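Local coordinates for protein cysteine S-methyltransferase NleE (Escherichia coli O157:H7, PDB 4R29) that binds S-adenosylmethionine and probably methylates a zinc-finger cysteine of the host proteins TAB2 and TAB3, blocking NF-kappa-B activation, at residues W99-V102 and K106-M109; F70-T75 and T94-W99. The protein carries 1 engineered substitution. All blocks are in the same frame, centred on the assembly; numbering follows the deposited sequence.

Contact 1 (W99-V102 and K106-M109). With SAM (S-adenosylmethionine), chain E.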
loop_
_atom_site.group_PDB
_atom_site.type_symbol
_atom_site.label_atom_id
_atom_site.label_comp_id
_atom_site.label_asym_id
_atom_site.label_seq_id
_atom_site.Cartn_x
_atom_site.Cartn_y
_atom_site.Cartn_z
ATOM N N TRP A 99 -4.821 -1.423 5.848
ATOM C CA TRP A 99 -4.098 -0.754 6.943
ATOM C C TRP A 99 -4.741 -0.926 8.330
ATOM O O TRP A 99 -4.061 -0.848 9.347
ATOM C CB TRP A 99 -3.805 0.725 6.641
ATOM C CG TRP A 99 -4.984 1.550 6.220
ATOM C CD1 TRP A 99 -5.289 1.963 4.957
ATOM C CD2 TRP A 99 -6.006 2.082 7.069
ATOM N NE1 TRP A 99 -6.442 2.708 4.963
ATOM C CE2 TRP A 99 -6.903 2.803 6.246
ATOM C CE3 TRP A 99 -6.258 2.010 8.440
ATOM C CZ2 TRP A 99 -8.032 3.449 6.750
ATOM C CZ3 TRP A 99 -7.381 2.663 8.943
ATOM C CH2 TRP A 99 -8.256 3.368 8.098
ATOM N N LEU A 100 -6.039 -1.184 8.359
ATOM C CA LEU A 100 -6.739 -1.406 9.618
ATOM C C LEU A 100 -6.173 -2.624 10.357
ATOM O O LEU A 100 -5.967 -2.578 11.562
ATOM C CB LEU A 100 -8.243 -1.577 9.380
ATOM C CG LEU A 100 -9.052 -1.666 10.685
ATOM C CD1 LEU A 100 -8.797 -0.434 11.568
ATOM C CD2 LEU A 100 -10.560 -1.834 10.429
ATOM N N THR A 101 -5.933 -3.710 9.625
ATOM C CA THR A 101 -5.369 -4.922 10.205
ATOM C C THR A 101 -3.946 -4.670 10.729
ATOM O O THR A 101 -3.442 -5.397 11.578
ATOM C CB THR A 101 -5.328 -6.080 9.162
ATOM O OG1 THR A 101 -4.730 -5.601 7.953
ATOM C CG2 THR A 101 -6.725 -6.608 8.844
ATOM N N VAL A 102 -3.283 -3.649 10.207
ATOM C CA VAL A 102 -1.951 -3.358 10.691
ATOM C C VAL A 102 -2.008 -2.445 11.929
ATOM O O VAL A 102 -1.357 -2.733 12.934
ATOM C CB VAL A 102 -1.054 -2.763 9.584
ATOM C CG1 VAL A 102 0.283 -2.366 10.149
ATOM C CG2 VAL A 102 -0.896 -3.767 8.435
ATOM N N LYS A 106 -3.183 -6.643 14.239
ATOM C CA LYS A 106 -3.467 -8.020 13.820
ATOM C C LYS A 106 -2.312 -8.639 13.038
ATOM O O LYS A 106 -2.107 -9.851 13.078
ATOM C CB LYS A 106 -4.708 -8.088 12.939
ATOM C CG LYS A 106 -6.025 -7.999 13.660
ATOM C CD LYS A 106 -7.126 -8.449 12.717
ATOM C CE LYS A 106 -8.460 -8.043 13.228
ATOM N NZ LYS A 106 -8.388 -6.603 13.642
ATOM N N ARG A 107 -1.574 -7.811 12.308
ATOM C CA ARG A 107 -0.457 -8.302 11.507
ATOM C C ARG A 107 0.588 -7.201 11.355
ATOM O O ARG A 107 0.294 -6.027 11.574
ATOM C CB ARG A 107 -0.937 -8.805 10.122
ATOM C CG ARG A 107 -1.625 -7.748 9.269
ATOM C CD ARG A 107 -1.973 -8.263 7.863
ATOM N NE ARG A 107 -2.526 -7.190 7.046
ATOM C CZ ARG A 107 -2.521 -7.152 5.713
ATOM N NH1 ARG A 107 -1.991 -8.153 4.998
ATOM N NH2 ARG A 107 -3.059 -6.111 5.092
ATOM N N PRO A 108 1.815 -7.582 10.980
ATOM C CA PRO A 108 2.903 -6.602 10.897
ATOM C C PRO A 108 2.962 -5.740 9.613
ATOM O O PRO A 108 3.573 -4.680 9.651
ATOM C CB PRO A 108 4.164 -7.478 11.041
ATOM C CG PRO A 108 3.755 -8.801 10.487
ATOM C CD PRO A 108 2.310 -8.969 10.913
ATOM N N MET A 109 2.399 -6.191 8.499
ATOM C CA MET A 109 2.339 -5.330 7.311
ATOM C C MET A 109 1.216 -5.613 6.321
ATOM O O MET A 109 0.603 -6.682 6.320
ATOM C CB MET A 109 3.704 -5.137 6.613
ATOM C CG MET A 109 4.066 -6.055 5.508
ATOM S SD MET A 109 3.292 -5.904 3.861
ATOM C CE MET A 109 3.803 -7.547 3.347
HETATM N N SAM E . -4.187 -5.154 0.294
HETATM C CA SAM E . -3.634 -6.494 0.491
HETATM C C SAM E . -3.023 -6.653 1.879
HETATM O O SAM E . -2.873 -7.785 2.351
HETATM O OXT SAM E . -2.650 -5.659 2.525
HETATM C CB SAM E . -2.560 -6.837 -0.537
HETATM C CG SAM E . -3.087 -7.095 -1.940
HETATM S SD SAM E . -1.918 -7.998 -3.007
HETATM C CE SAM E . -2.997 -8.076 -4.460
HETATM C "C5'" SAM E . -2.195 -9.680 -2.400
HETATM C "C4'" SAM E . -1.269 -10.663 -3.111
HETATM O "O4'" SAM E . -1.104 -11.832 -2.329
HETATM C "C3'" SAM E . -1.822 -11.099 -4.465
HETATM O "O3'" SAM E . -1.325 -10.290 -5.515
HETATM C "C2'" SAM E . -1.357 -12.534 -4.588
HETATM O "O2'" SAM E . -0.143 -12.501 -5.280
HETATM C "C1'" SAM E . -1.068 -12.983 -3.157
HETATM N N9 SAM E . -2.088 -13.891 -2.596
HETATM C C8 SAM E . -1.849 -15.117 -2.036
HETATM N N7 SAM E . -3.009 -15.639 -1.597
HETATM C C5 SAM E . -3.993 -14.754 -1.864
HETATM C C6 SAM E . -5.359 -14.787 -1.625
HETATM N N6 SAM E . -5.908 -15.841 -1.029
HETATM N N1 SAM E . -6.136 -13.721 -2.014
HETATM C C2 SAM E . -5.554 -12.624 -2.626
HETATM N N3 SAM E . -4.194 -12.593 -2.859
HETATM C C4 SAM E . -3.423 -13.643 -2.482
#
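Thr101 and the cofactor hold the guanidinium of Arg107 between them, each at a different part of its rim. Thr101 OG1 accepts from Arg107 NE at 2.9 Å, lying 25° out of the guanidinium plane. Its bond to Arg107 NH2 is weak. The same hydroxyl is bonded to Gly97 O within the helix. Beyond it, Arg107 NH1 donates to SAM O at 2.8 Å and Arg107 NH2 donates to SAM OXT at 2.6 Å. This is a two-pronged grip, with the carboxylate carbon in the guanidinium plane. Arg107 NH1 also bonds to Phe202 O and NH2 to Ser98 O, and Met109 O lies above one face, offset toward the rim; together these fix its rotation. The side chain leaves with CG between N and the carbonyl carbon (chi1 60°) and runs extended to NE, which brings the guanidinium to both partners. In this Rossmann-like methyltransferase the loop leads from helix 95-103 into strand 109-114. Arg107 N bonds to Thr101 O at 3.1 Å, holding the loop against the helix end. Val102 packs on the backbone of 106-109: CG2 lies 3.5 Å from Met109 C, and CA makes a CH...O contact with Arg107 O.

Contact 2 (F70-T75 and T94-W99). With SAM (S-adenosylmethionine), chain E.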
loop_
_atom_site.group_PDB
_atom_site.type_symbol
_atom_site.label_atom_id
_atom_site.label_comp_id
_atom_site.label_asym_id
_atom_site.label_seq_id
_atom_site.Cartn_x
_atom_site.Cartn_y
_atom_site.Cartn_z
ATOM N N PHE A 70 -8.278 10.421 11.077
ATOM C CA PHE A 70 -7.218 10.258 12.075
ATOM C C PHE A 70 -7.781 9.854 13.441
ATOM O O PHE A 70 -7.209 9.005 14.131
ATOM C CB PHE A 70 -6.366 11.525 12.180
ATOM C CG PHE A 70 -5.151 11.378 13.058
ATOM C CD1 PHE A 70 -4.278 10.304 12.897
ATOM C CD2 PHE A 70 -4.860 12.336 14.028
ATOM C CE1 PHE A 70 -3.127 10.177 13.701
ATOM C CE2 PHE A 70 -3.734 12.216 14.834
ATOM C CZ PHE A 70 -2.862 11.133 14.669
ATOM N N SER A 71 -8.918 10.440 13.812
ATOM C CA SER A 71 -9.597 10.062 15.049
ATOM C C SER A 71 -10.009 8.610 14.993
ATOM O O SER A 71 -9.814 7.856 15.946
ATOM C CB SER A 71 -10.845 10.915 15.264
ATOM O OG SER A 71 -10.472 12.246 15.538
ATOM N N TYR A 72 -10.624 8.237 13.880
ATOM C CA TYR A 72 -11.009 6.856 13.643
ATOM C C TYR A 72 -9.803 5.927 13.845
ATOM O O TYR A 72 -9.920 4.897 14.497
ATOM C CB TYR A 72 -11.587 6.730 12.230
ATOM C CG TYR A 72 -11.676 5.324 11.661
ATOM C CD1 TYR A 72 -12.073 4.250 12.439
ATOM C CD2 TYR A 72 -11.397 5.082 10.332
ATOM C CE1 TYR A 72 -12.173 2.966 11.906
ATOM C CE2 TYR A 72 -11.494 3.814 9.795
ATOM C CZ TYR A 72 -11.881 2.761 10.584
ATOM O OH TYR A 72 -11.981 1.501 10.034
ATOM N N MET A 73 -8.649 6.296 13.294
ATOM C CA MET A 73 -7.455 5.457 13.394
ATOM C C MET A 73 -6.920 5.341 14.824
ATOM O O MET A 73 -6.457 4.275 15.261
ATOM C CB MET A 73 -6.364 5.981 12.465
ATOM C CG MET A 73 -6.662 5.753 10.987
ATOM S SD MET A 73 -5.389 6.482 9.950
ATOM C CE MET A 73 -6.013 6.115 8.305
ATOM N N LYS A 74 -6.996 6.446 15.551
ATOM C CA LYS A 74 -6.512 6.504 16.925
ATOM C C LYS A 74 -7.358 5.627 17.824
ATOM O O LYS A 74 -6.838 4.958 18.711
ATOM C CB LYS A 74 -6.502 7.950 17.416
ATOM C CG LYS A 74 -5.353 8.777 16.845
ATOM C CD LYS A 74 -5.324 10.171 17.460
ATOM C CE LYS A 74 -6.631 10.917 17.187
ATOM N NZ LYS A 74 -6.625 12.251 17.856
ATOM N N THR A 75 -8.665 5.617 17.576
ATOM C CA THR A 75 -9.560 4.728 18.294
ATOM C C THR A 75 -9.196 3.254 18.043
ATOM O O THR A 75 -9.173 2.447 18.977
ATOM C CB THR A 75 -11.056 4.990 17.925
ATOM O OG1 THR A 75 -11.379 6.379 18.132
ATOM C CG2 THR A 75 -11.986 4.127 18.799
ATOM N N THR A 94 -9.720 -4.576 0.927
ATOM C CA THR A 94 -9.932 -3.184 0.543
ATOM C C THR A 94 -8.737 -2.372 1.029
ATOM O O THR A 94 -7.986 -2.831 1.887
ATOM C CB THR A 94 -11.252 -2.620 1.141
ATOM O OG1 THR A 94 -11.161 -2.567 2.573
ATOM C CG2 THR A 94 -12.450 -3.487 0.730
ATOM N N PRO A 95 -8.533 -1.171 0.475
ATOM C CA PRO A 95 -7.435 -0.374 1.034
ATOM C C PRO A 95 -7.587 -0.169 2.539
ATOM O O PRO A 95 -6.611 -0.267 3.290
ATOM C CB PRO A 95 -7.567 0.970 0.310
ATOM C CG PRO A 95 -8.232 0.631 -1.015
ATOM C CD PRO A 95 -9.059 -0.620 -0.790
ATOM N N GLU A 96 -8.810 0.104 2.978
ATOM C CA GLU A 96 -9.051 0.444 4.371
ATOM C C GLU A 96 -8.709 -0.730 5.307
ATOM O O GLU A 96 -8.016 -0.558 6.304
ATOM C CB GLU A 96 -10.499 0.918 4.554
ATOM C CG GLU A 96 -10.767 1.541 5.896
ATOM C CD GLU A 96 -12.243 1.889 6.125
ATOM O OE1 GLU A 96 -13.074 1.661 5.209
ATOM O OE2 GLU A 96 -12.559 2.399 7.226
ATOM N N GLY A 97 -9.175 -1.924 4.973
ATOM C CA GLY A 97 -8.853 -3.107 5.754
ATOM C C GLY A 97 -7.372 -3.443 5.692
ATOM O O GLY A 97 -6.814 -4.003 6.641
ATOM N N SER A 98 -6.732 -3.092 4.574
ATOM C CA SER A 98 -5.304 -3.332 4.393
ATOM C C SER A 98 -4.478 -2.664 5.483
ATOM O O SER A 98 -3.543 -3.270 5.999
ATOM C CB SER A 98 -4.837 -2.877 3.008
ATOM O OG SER A 98 -5.502 -3.604 1.979
ATOM N N TRP A 99 -4.821 -1.423 5.848
ATOM C CA TRP A 99 -4.098 -0.754 6.943
ATOM C C TRP A 99 -4.741 -0.926 8.330
ATOM O O TRP A 99 -4.061 -0.848 9.347
ATOM C CB TRP A 99 -3.805 0.725 6.641
ATOM C CG TRP A 99 -4.984 1.550 6.220
ATOM C CD1 TRP A 99 -5.289 1.963 4.957
ATOM C CD2 TRP A 99 -6.006 2.082 7.069
ATOM N NE1 TRP A 99 -6.442 2.708 4.963
ATOM C CE2 TRP A 99 -6.903 2.803 6.246
ATOM C CE3 TRP A 99 -6.258 2.010 8.440
ATOM C CZ2 TRP A 99 -8.032 3.449 6.750
ATOM C CZ3 TRP A 99 -7.381 2.663 8.943
ATOM C CH2 TRP A 99 -8.256 3.368 8.098
HETATM N N SAM E . -4.187 -5.154 0.294
HETATM C CA SAM E . -3.634 -6.494 0.491
HETATM C C SAM E . -3.023 -6.653 1.879
HETATM O O SAM E . -2.873 -7.785 2.351
HETATM O OXT SAM E . -2.650 -5.659 2.525
HETATM C CB SAM E . -2.560 -6.837 -0.537
HETATM C CG SAM E . -3.087 -7.095 -1.940
HETATM S SD SAM E . -1.918 -7.998 -3.007
HETATM C CE SAM E . -2.997 -8.076 -4.460
HETATM C "C5'" SAM E . -2.195 -9.680 -2.400
HETATM C "C4'" SAM E . -1.269 -10.663 -3.111
HETATM O "O4'" SAM E . -1.104 -11.832 -2.329
HETATM C "C3'" SAM E . -1.822 -11.099 -4.465
HETATM O "O3'" SAM E . -1.325 -10.290 -5.515
HETATM C "C2'" SAM E . -1.357 -12.534 -4.588
HETATM O "O2'" SAM E . -0.143 -12.501 -5.280
HETATM C "C1'" SAM E . -1.068 -12.983 -3.157
HETATM N N9 SAM E . -2.088 -13.891 -2.596
HETATM C C8 SAM E . -1.849 -15.117 -2.036
HETATM N N7 SAM E . -3.009 -15.639 -1.597
HETATM C C5 SAM E . -3.993 -14.754 -1.864
HETATM C C6 SAM E . -5.359 -14.787 -1.625
HETATM N N6 SAM E . -5.908 -15.841 -1.029
HETATM N N1 SAM E . -6.136 -13.721 -2.014
HETATM C C2 SAM E . -5.554 -12.624 -2.626
HETATM N N3 SAM E . -4.194 -12.593 -2.859
HETATM C C4 SAM E . -3.423 -13.643 -2.482
#
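Glu96 and Trp99 reach out from helix 95-99 to meet Tyr72 and Met73 on helix 70-75. The two axes come no nearer than 12.9 Å and are inclined at 40°, so long side chains bridge them. Thr94 is the N-cap of the second helix. Its OG1 accepts from Gly97 N at 3.2 Å. Its carbonyl oxygen takes Ser98 N and Ser98 OG from opposite faces. Glu96 is extended, with CG anti to its backbone N (chi1 -169°), which carries the carboxylate out to Tyr72. Tyr72 OH donates to Glu96 OE2 at 3.0 Å from above the carboxylate plane. The bond is bent at the hydroxyl; OE2 lies beside the ring edge, near CE2 and OH. The ring and carboxylate planes are 84° apart. Ser98 faces the cofactor instead: SAM N donates to Ser98 OG at 2.6 Å. At Trp99, Met73 CE sits over the face of the six-membered ring, 3.6 Å from the centroid, in a CH-pi contact; Met73 SD adds an oblique Met-aromatic contact. Glu96 O lies over the opposite face. Tyr72 CE2 meets the indole edge at CH2, 3.7 Å away, and Phe112 meets Trp99 edge-to-face. The helices are thus joined by apolar packing on the indole and one polar bond. That bond and the long, weak ion pair of Glu96 with Arg69 are both modest, and may slightly favour the charged carboxylate.

From the N terminus, helix 59-76 comes first. The chain then makes a long, mostly irregular excursion, and contact 2 closes it where helix 95-103 begins. Contact 1 follows at once and closes the short connection across the end of helix 95-103, where the chain enters strand 109-114. The two loops neither nest nor cross. They follow one another and share Trp99. Their centres are about 10 Å apart on the same side of the chain's centre. Helix 95-103 is therefore tied to helix 59-76 on one flank and to the strand-entry loop at its far end. The contacts also touch directly, through Arg107 with Ser98 and through Leu100 packed on Tyr72. Both border the cofactor site.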